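Local coordinates for protein probable ferredoxin-dependent nitrite reductase NirA (Mycobacterium tuberculosis, PDB 1ZJ8) that reduces sulfite to sulfide with electrons from ferredoxin, using a siroheme and a [4Fe-4S] cluster, probably for the biosynthesis of sulfur-containing amino acids and cofactors, at residues A[279-291]-A[314-327]. Numbering follows the deposited sequence.
Sequences EVWAAVTSVFRDY and FREVLETEYLKRPL
Y322 lays its ring across helix 279-291, a knob in the hole made by A283, S286, V287 and D290. V287 N sits over one face of the ring, Y322 CD1 lies 3.8 Å from V287 CG2, and Y322 CD2 lies 3.6 Å from S286 CB. V287 returns the fit as a knob among F314, V317, L318 and Y322. With CG1 anti to the backbone N (chi1 180°), its two methyls part: V287 CG1 goes to F314 CE1 at 3.8 Å, V287 CG2 to Y322 and L318. L318 CD1 packs against A283 CB and V284 CG2, and F314 meets V284 CG1 with its ring edge. L323 CD2 closes over A283 CB at 3.8 Å.

The axes of 279-291 and 314-323 run nearly perpendicular, at 100°, and approach to 9.6 Å, with small A283 facing Y322 where the backbones come nearest. Both segments lie within the first of the chain's two nitrite/sulfite reductase 4Fe-4S domain regions, away from the siroheme and cluster. Helix 279-291 rests on the mixed sheet through V280, W281 and V284, while helix 302-309 packs against F314 and V317.

Polar contacts gather at two ends. Y322 OH donates to D290 OD2, ring and carboxylate nearly coplanar (22°), though the modelled 2.4 Å is doubtfully short; R289 grips the same carboxylate side-on through NE and NH2, which would steady its negative charge. Next to it, Y291 OH gives a 2.6 Å hydrogen bond to the syn lone pair of E321 OE1. At the other end E279 OE1 and R325 NH2 form a long salt bridge of 3.7 Å, the E279 carboxylate well tilted against the R325 guanidinium.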
ATOM      1  N   GLU A 279     -20.175   0.676  11.462  1.00 35.66           N
ATOM      2  CA  GLU A 279     -21.230   1.693  11.344  1.00 36.33           C
ATOM      3  C   GLU A 279     -20.629   3.080  10.992  1.00 36.39           C
ATOM      4  O   GLU A 279     -21.039   3.778  10.054  1.00 36.43           O
ATOM      5  CB  GLU A 279     -21.918   1.782  12.712  1.00 36.65           C
ATOM      6  CG  GLU A 279     -23.405   1.880  12.730  1.00 37.34           C
ATOM      7  CD  GLU A 279     -23.927   2.087  14.167  1.00 38.37           C
ATOM      8  OE1 GLU A 279     -23.368   2.938  14.915  1.00 40.44           O
ATOM      9  OE2 GLU A 279     -24.915   1.404  14.545  1.00 43.50           O
ATOM     10  N   VAL A 280     -19.648   3.462  11.789  1.00 36.46           N
ATOM     11  CA  VAL A 280     -19.005   4.748  11.656  1.00 36.25           C
ATOM     12  C   VAL A 280     -18.231   4.784  10.345  1.00 36.46           C
ATOM     13  O   VAL A 280     -18.202   5.820   9.661  1.00 36.39           O
ATOM     14  CB  VAL A 280     -18.063   4.986  12.839  1.00 35.92           C
ATOM     15  CG1 VAL A 280     -17.220   6.237  12.617  1.00 36.36           C
ATOM     16  CG2 VAL A 280     -18.861   5.070  14.145  1.00 35.32           C
ATOM     17  N   TRP A 281     -17.602   3.654  10.002  1.00 36.45           N
ATOM     18  CA  TRP A 281     -16.870   3.536   8.744  1.00 36.41           C
ATOM     19  C   TRP A 281     -17.819   3.840   7.593  1.00 36.61           C
ATOM     20  O   TRP A 281     -17.476   4.602   6.680  1.00 36.72           O
ATOM     21  CB  TRP A 281     -16.273   2.139   8.595  1.00 36.12           C
ATOM     22  CG  TRP A 281     -15.502   1.943   7.333  1.00 36.23           C
ATOM     23  CD1 TRP A 281     -14.158   2.120   7.154  1.00 36.17           C
ATOM     24  CD2 TRP A 281     -16.025   1.529   6.064  1.00 36.41           C
ATOM     25  NE1 TRP A 281     -13.812   1.845   5.851  1.00 36.32           N
ATOM     26  CE2 TRP A 281     -14.938   1.475   5.160  1.00 36.49           C
ATOM     27  CE3 TRP A 281     -17.304   1.216   5.597  1.00 36.16           C
ATOM     28  CZ2 TRP A 281     -15.093   1.098   3.825  1.00 35.86           C
ATOM     29  CZ3 TRP A 281     -17.448   0.836   4.266  1.00 36.47           C
ATOM     30  CH2 TRP A 281     -16.346   0.778   3.398  1.00 35.67           C
ATOM     31  N   ALA A 282     -19.019   3.257   7.656  1.00 36.77           N
ATOM     32  CA  ALA A 282     -20.016   3.454   6.602  1.00 36.76           C
ATOM     33  C   ALA A 282     -20.386   4.939   6.462  1.00 36.67           C
ATOM     34  O   ALA A 282     -20.478   5.466   5.356  1.00 36.41           O
ATOM     35  CB  ALA A 282     -21.243   2.607   6.872  1.00 36.48           C
ATOM     36  N   ALA A 283     -20.552   5.606   7.592  1.00 37.01           N
ATOM     37  CA  ALA A 283     -20.955   6.992   7.611  1.00 37.78           C
ATOM     38  C   ALA A 283     -19.890   7.906   6.996  1.00 38.66           C
ATOM     39  O   ALA A 283     -20.201   8.850   6.250  1.00 39.07           O
ATOM     40  CB  ALA A 283     -21.241   7.407   9.025  1.00 37.56           C
ATOM     41  N   VAL A 284     -18.627   7.631   7.299  1.00 39.61           N
ATOM     42  CA  VAL A 284     -17.522   8.411   6.715  1.00 39.98           C
ATOM     43  C   VAL A 284     -17.479   8.194   5.195  1.00 40.77           C
ATOM     44  O   VAL A 284     -17.412   9.158   4.410  1.00 40.96           O
ATOM     45  CB  VAL A 284     -16.155   8.027   7.332  1.00 40.06           C
ATOM     46  CG1 VAL A 284     -15.017   8.669   6.556  1.00 40.05           C
ATOM     47  CG2 VAL A 284     -16.082   8.426   8.824  1.00 39.83           C
ATOM     48  N   THR A 285     -17.536   6.926   4.786  1.00 41.35           N
ATOM     49  CA  THR A 285     -17.552   6.589   3.381  1.00 41.87           C
ATOM     50  C   THR A 285     -18.744   7.240   2.676  1.00 42.60           C
ATOM     51  O   THR A 285     -18.639   7.633   1.506  1.00 42.50           O
ATOM     52  CB  THR A 285     -17.602   5.070   3.183  1.00 41.91           C
ATOM     53  OG1 THR A 285     -16.600   4.455   4.005  1.00 41.98           O
ATOM     54  CG2 THR A 285     -17.354   4.707   1.721  1.00 41.47           C
ATOM     55  N   SER A 286     -19.872   7.346   3.388  1.00 43.50           N
ATOM     56  CA  SER A 286     -21.106   7.945   2.836  1.00 43.77           C
ATOM     57  C   SER A 286     -20.955   9.440   2.617  1.00 44.22           C
ATOM     58  O   SER A 286     -21.410   9.974   1.608  1.00 44.03           O
ATOM     59  CB  SER A 286     -22.287   7.660   3.753  1.00 43.75           C
ATOM     60  OG  SER A 286     -22.442   6.252   3.924  1.00 43.47           O
ATOM     61  N   VAL A 287     -20.278  10.112   3.539  1.00 44.96           N
ATOM     62  CA  VAL A 287     -19.978  11.521   3.328  1.00 45.64           C
ATOM     63  C   VAL A 287     -19.116  11.687   2.082  1.00 46.33           C
ATOM     64  O   VAL A 287     -19.393  12.541   1.246  1.00 46.77           O
ATOM     65  CB  VAL A 287     -19.250  12.154   4.510  1.00 45.78           C
ATOM     66  CG1 VAL A 287     -18.957  13.640   4.213  1.00 45.55           C
ATOM     67  CG2 VAL A 287     -20.069  11.977   5.795  1.00 45.68           C
ATOM     68  N   PHE A 288     -18.080  10.866   1.958  1.00 46.98           N
ATOM     69  CA  PHE A 288     -17.223  10.889   0.771  1.00 47.27           C
ATOM     70  C   PHE A 288     -18.075  10.805  -0.490  1.00 47.72           C
ATOM     71  O   PHE A 288     -17.984  11.660  -1.362  1.00 48.17           O
ATOM     72  CB  PHE A 288     -16.193   9.730   0.817  1.00 47.37           C
ATOM     73  CG  PHE A 288     -15.204   9.702  -0.349  1.00 47.35           C
ATOM     74  CD1 PHE A 288     -14.575  10.873  -0.805  1.00 47.48           C
ATOM     75  CD2 PHE A 288     -14.869   8.491  -0.963  1.00 47.62           C
ATOM     76  CE1 PHE A 288     -13.660  10.845  -1.865  1.00 46.81           C
ATOM     77  CE2 PHE A 288     -13.947   8.454  -2.036  1.00 47.55           C
ATOM     78  CZ  PHE A 288     -13.348   9.639  -2.481  1.00 47.23           C
ATOM     79  N   ARG A 289     -18.909   9.774  -0.578  1.00 48.40           N
ATOM     80  CA  ARG A 289     -19.736   9.545  -1.773  1.00 48.43           C
ATOM     81  C   ARG A 289     -20.595  10.769  -2.082  1.00 48.78           C
ATOM     82  O   ARG A 289     -20.663  11.218  -3.232  1.00 49.12           O
ATOM     83  CB  ARG A 289     -20.623   8.308  -1.600  1.00 48.52           C
ATOM     84  CG  ARG A 289     -21.602   8.022  -2.778  1.00 48.65           C
ATOM     85  CD  ARG A 289     -22.720   7.049  -2.383  1.00 48.12           C
ATOM     86  NE  ARG A 289     -23.330   7.464  -1.121  1.00 48.47           N
ATOM     87  CZ  ARG A 289     -24.100   6.708  -0.344  1.00 48.03           C
ATOM     88  NH1 ARG A 289     -24.402   5.456  -0.684  1.00 48.05           N
ATOM     89  NH2 ARG A 289     -24.569   7.218   0.794  1.00 47.86           N
ATOM     90  N   ASP A 290     -21.226  11.326  -1.052  1.00 48.87           N
ATOM     91  CA  ASP A 290     -22.225  12.380  -1.244  1.00 48.86           C
ATOM     92  C   ASP A 290     -21.625  13.804  -1.401  1.00 49.11           C
ATOM     93  O   ASP A 290     -22.161  14.628  -2.156  1.00 49.19           O
ATOM     94  CB  ASP A 290     -23.263  12.301  -0.101  1.00 48.64           C
ATOM     95  CG  ASP A 290     -24.037  10.946  -0.082  1.00 47.80           C
ATOM     96  OD1 ASP A 290     -24.202  10.315  -1.143  1.00 47.20           O
ATOM     97  OD2 ASP A 290     -24.486  10.504   0.992  1.00 46.01           O
ATOM     98  N   TYR A 291     -20.511  14.081  -0.727  1.00 49.30           N
ATOM     99  CA  TYR A 291     -19.917  15.429  -0.723  1.00 49.55           C
ATOM    100  C   TYR A 291     -18.500  15.530  -1.330  1.00 49.95           C
ATOM    101  O   TYR A 291     -17.955  16.635  -1.466  1.00 50.33           O
ATOM    102  CB  TYR A 291     -19.868  15.965   0.710  1.00 49.49           C
ATOM    103  CG  TYR A 291     -21.208  16.363   1.327  1.00 49.84           C
ATOM    104  CD1 TYR A 291     -22.094  15.393   1.828  1.00 49.55           C
ATOM    105  CD2 TYR A 291     -21.564  17.724   1.463  1.00 49.10           C
ATOM    106  CE1 TYR A 291     -23.308  15.775   2.418  1.00 49.58           C
ATOM    107  CE2 TYR A 291     -22.759  18.107   2.047  1.00 48.50           C
ATOM    108  CZ  TYR A 291     -23.628  17.137   2.518  1.00 49.16           C
ATOM    109  OH  TYR A 291     -24.811  17.532   3.095  1.00 48.94           O
ATOM    110  N   PHE A 314     -16.597  18.772   9.263  1.00 45.73           N
ATOM    111  CA  PHE A 314     -16.780  17.388   8.807  1.00 45.71           C
ATOM    112  C   PHE A 314     -17.445  16.524   9.888  1.00 45.57           C
ATOM    113  O   PHE A 314     -18.380  15.784   9.612  1.00 45.06           O
ATOM    114  CB  PHE A 314     -15.433  16.780   8.386  1.00 45.35           C
ATOM    115  CG  PHE A 314     -15.488  15.299   8.138  1.00 45.50           C
ATOM    116  CD1 PHE A 314     -15.971  14.803   6.923  1.00 44.84           C
ATOM    117  CD2 PHE A 314     -15.061  14.394   9.127  1.00 44.29           C
ATOM    118  CE1 PHE A 314     -16.031  13.428   6.696  1.00 44.89           C
ATOM    119  CE2 PHE A 314     -15.124  13.035   8.918  1.00 44.02           C
ATOM    120  CZ  PHE A 314     -15.613  12.541   7.699  1.00 45.10           C
ATOM    121  N   ARG A 315     -16.942  16.623  11.115  1.00 45.97           N
ATOM    122  CA  ARG A 315     -17.502  15.912  12.263  1.00 46.52           C
ATOM    123  C   ARG A 315     -18.983  16.211  12.414  1.00 47.38           C
ATOM    124  O   ARG A 315     -19.787  15.309  12.632  1.00 47.72           O
ATOM    125  CB  ARG A 315     -16.770  16.314  13.556  1.00 46.25           C
ATOM    126  CG  ARG A 315     -17.335  15.658  14.828  1.00 45.84           C
ATOM    127  CD  ARG A 315     -16.364  15.684  16.025  1.00 45.59           C
ATOM    128  NE  ARG A 315     -16.735  14.687  17.035  1.00 45.18           N
ATOM    129  CZ  ARG A 315     -16.224  14.611  18.266  1.00 45.04           C
ATOM    130  NH1 ARG A 315     -15.289  15.459  18.676  1.00 44.78           N
ATOM    131  NH2 ARG A 315     -16.657  13.671  19.099  1.00 44.73           N
ATOM    132  N   GLU A 316     -19.318  17.493  12.316  1.00 48.65           N
ATOM    133  CA  GLU A 316     -20.691  17.973  12.348  1.00 48.77           C
ATOM    134  C   GLU A 316     -21.573  17.253  11.328  1.00 48.97           C
ATOM    135  O   GLU A 316     -22.639  16.741  11.673  1.00 49.00           O
ATOM    136  CB  GLU A 316     -20.681  19.471  12.025  1.00 49.57           C
ATOM    137  CG  GLU A 316     -22.033  20.147  12.071  1.00 50.77           C
ATOM    138  CD  GLU A 316     -22.464  20.480  13.497  1.00 56.10           C
ATOM    139  OE1 GLU A 316     -22.833  21.664  13.743  1.00 58.70           O
ATOM    140  OE2 GLU A 316     -22.419  19.566  14.370  1.00 58.35           O
ATOM    141  N   VAL A 317     -21.124  17.230  10.077  1.00 48.88           N
ATOM    142  CA  VAL A 317     -21.893  16.631   8.974  1.00 49.21           C
ATOM    143  C   VAL A 317     -22.036  15.129   9.132  1.00 49.40           C
ATOM    144  O   VAL A 317     -23.051  14.542   8.727  1.00 49.49           O
ATOM    145  CB  VAL A 317     -21.224  16.882   7.580  1.00 49.42           C
ATOM    146  CG1 VAL A 317     -21.836  15.985   6.484  1.00 49.04           C
ATOM    147  CG2 VAL A 317     -21.284  18.378   7.189  1.00 49.21           C
ATOM    148  N   LEU A 318     -20.999  14.508   9.684  1.00 49.52           N
ATOM    149  CA  LEU A 318     -21.005  13.071   9.912  1.00 49.38           C
ATOM    150  C   LEU A 318     -22.071  12.761  10.953  1.00 49.20           C
ATOM    151  O   LEU A 318     -22.965  11.953  10.699  1.00 49.05           O
ATOM    152  CB  LEU A 318     -19.605  12.588  10.352  1.00 49.79           C
ATOM    153  CG  LEU A 318     -19.372  11.090  10.637  1.00 49.75           C
ATOM    154  CD1 LEU A 318     -19.333  10.234   9.352  1.00 49.97           C
ATOM    155  CD2 LEU A 318     -18.111  10.918  11.447  1.00 49.07           C
ATOM    156  N   GLU A 319     -21.993  13.441  12.097  1.00 49.04           N
ATOM    157  CA  GLU A 319     -22.905  13.193  13.228  1.00 49.19           C
ATOM    158  C   GLU A 319     -24.365  13.561  12.970  1.00 49.18           C
ATOM    159  O   GLU A 319     -25.254  12.850  13.428  1.00 49.25           O
ATOM    160  CB  GLU A 319     -22.438  13.949  14.466  1.00 48.97           C
ATOM    161  CG  GLU A 319     -21.162  13.432  15.030  1.00 48.81           C
ATOM    162  CD  GLU A 319     -20.560  14.385  16.018  1.00 49.07           C
ATOM    163  OE1 GLU A 319     -21.049  15.530  16.099  1.00 49.25           O
ATOM    164  OE2 GLU A 319     -19.592  13.992  16.708  1.00 48.98           O
ATOM    165  N   THR A 320     -24.616  14.661  12.263  1.00 49.12           N
ATOM    166  CA  THR A 320     -25.984  15.151  12.125  1.00 49.42           C
ATOM    167  C   THR A 320     -26.708  14.634  10.887  1.00 49.34           C
ATOM    168  O   THR A 320     -27.906  14.383  10.940  1.00 49.59           O
ATOM    169  CB  THR A 320     -26.055  16.683  12.144  1.00 49.72           C
ATOM    170  OG1 THR A 320     -25.300  17.215  11.038  1.00 51.36           O
ATOM    171  CG2 THR A 320     -25.528  17.216  13.482  1.00 49.55           C
ATOM    172  N   GLU A 321     -26.003  14.460   9.782  1.00 49.12           N
ATOM    173  CA  GLU A 321     -26.663  14.002   8.570  1.00 48.94           C
ATOM    174  C   GLU A 321     -26.656  12.492   8.425  1.00 48.71           C
ATOM    175  O   GLU A 321     -27.600  11.938   7.882  1.00 48.99           O
ATOM    176  CB  GLU A 321     -26.040  14.668   7.341  1.00 49.21           C
ATOM    177  CG  GLU A 321     -25.957  16.192   7.466  1.00 49.18           C
ATOM    178  CD  GLU A 321     -25.578  16.871   6.169  1.00 48.88           C
ATOM    179  OE1 GLU A 321     -25.821  16.271   5.094  1.00 48.31           O
ATOM    180  OE2 GLU A 321     -25.044  18.003   6.233  1.00 47.27           O
ATOM    181  N   TYR A 322     -25.613  11.815   8.905  1.00 48.52           N
ATOM    182  CA  TYR A 322     -25.466  10.356   8.660  1.00 48.21           C
ATOM    183  C   TYR A 322     -25.642   9.460   9.918  1.00 48.13           C
ATOM    184  O   TYR A 322     -26.411   8.505   9.872  1.00 48.26           O
ATOM    185  CB  TYR A 322     -24.150  10.075   7.902  1.00 47.45           C
ATOM    186  CG  TYR A 322     -24.191  10.624   6.496  1.00 46.95           C
ATOM    187  CD1 TYR A 322     -23.843  11.948   6.239  1.00 46.41           C
ATOM    188  CD2 TYR A 322     -24.629   9.835   5.428  1.00 46.62           C
ATOM    189  CE1 TYR A 322     -23.900  12.465   4.953  1.00 46.52           C
ATOM    190  CE2 TYR A 322     -24.697  10.347   4.127  1.00 46.14           C
ATOM    191  CZ  TYR A 322     -24.332  11.660   3.901  1.00 46.27           C
ATOM    192  OH  TYR A 322     -24.383  12.185   2.634  1.00 46.04           O
ATOM    193  N   LEU A 323     -24.959   9.765  11.023  1.00 48.10           N
ATOM    194  CA  LEU A 323     -25.092   8.952  12.246  1.00 48.25           C
ATOM    195  C   LEU A 323     -26.356   9.289  13.030  1.00 48.59           C
ATOM    196  O   LEU A 323     -26.865   8.448  13.777  1.00 48.69           O
ATOM    197  CB  LEU A 323     -23.884   9.118  13.180  1.00 47.96           C
ATOM    198  CG  LEU A 323     -22.540   8.548  12.715  1.00 47.85           C
ATOM    199  CD1 LEU A 323     -21.424   8.964  13.668  1.00 48.24           C
ATOM    200  CD2 LEU A 323     -22.578   7.029  12.578  1.00 47.75           C
ATOM    201  N   LYS A 324     -26.840  10.526  12.870  1.00 48.67           N
ATOM    202  CA  LYS A 324     -27.904  11.092  13.705  1.00 48.39           C
ATOM    203  C   LYS A 324     -27.557  10.998  15.192  1.00 48.37           C
ATOM    204  O   LYS A 324     -28.448  10.825  16.017  1.00 48.78           O
ATOM    205  CB  LYS A 324     -29.254  10.415  13.451  1.00 48.33           C
ATOM    206  CG  LYS A 324     -29.589  10.127  11.998  1.00 49.18           C
ATOM    207  CD  LYS A 324     -29.727  11.391  11.152  1.00 49.38           C
ATOM    208  CE  LYS A 324     -30.687  11.161   9.973  1.00 48.97           C
ATOM    209  NZ  LYS A 324     -30.419   9.898   9.239  1.00 48.15           N
ATOM    210  N   ARG A 325     -26.281  11.108  15.546  1.00 48.17           N
ATOM    211  CA  ARG A 325     -25.885  11.106  16.964  1.00 48.21           C
ATOM    212  C   ARG A 325     -24.462  11.637  17.168  1.00 48.01           C
ATOM    213  O   ARG A 325     -23.648  11.611  16.241  1.00 48.53           O
ATOM    214  CB  ARG A 325     -25.970   9.695  17.548  1.00 48.33           C
ATOM    215  CG  ARG A 325     -24.783   8.838  17.183  1.00 49.04           C
ATOM    216  CD  ARG A 325     -25.046   7.363  17.359  1.00 48.95           C
ATOM    217  NE  ARG A 325     -23.937   6.578  16.817  1.00 49.52           N
ATOM    218  CZ  ARG A 325     -22.747   6.442  17.402  1.00 49.54           C
ATOM    219  NH1 ARG A 325     -22.475   7.029  18.565  1.00 48.64           N
ATOM    220  NH2 ARG A 325     -21.818   5.703  16.817  1.00 50.17           N
ATOM    221  N   PRO A 326     -24.143  12.104  18.386  1.00 47.47           N
ATOM    222  CA  PRO A 326     -22.761  12.542  18.588  1.00 47.13           C
ATOM    223  C   PRO A 326     -21.802  11.348  18.675  1.00 46.83           C
ATOM    224  O   PRO A 326     -22.243  10.224  18.953  1.00 46.91           O
ATOM    225  CB  PRO A 326     -22.819  13.323  19.916  1.00 47.05           C
ATOM    226  CG  PRO A 326     -24.032  12.860  20.607  1.00 46.93           C
ATOM    227  CD  PRO A 326     -24.965  12.265  19.601  1.00 47.33           C
ATOM    228  N   LEU A 327     -20.522  11.595  18.379  1.00 46.13           N
ATOM    229  CA  LEU A 327     -19.453  10.658  18.688  1.00 45.50           C
ATOM    230  C   LEU A 327     -18.919  11.047  20.038  1.00 44.91           C
ATOM    231  O   LEU A 327     -18.952  12.222  20.397  1.00 44.59           O
ATOM    232  CB  LEU A 327     -18.332  10.752  17.671  1.00 45.66           C
ATOM    233  CG  LEU A 327     -18.681  10.279  16.267  1.00 46.34           C
ATOM    234  CD1 LEU A 327     -17.581  10.655  15.281  1.00 46.39           C
ATOM    235  CD2 LEU A 327     -18.899   8.778  16.295  1.00 47.31           C
TER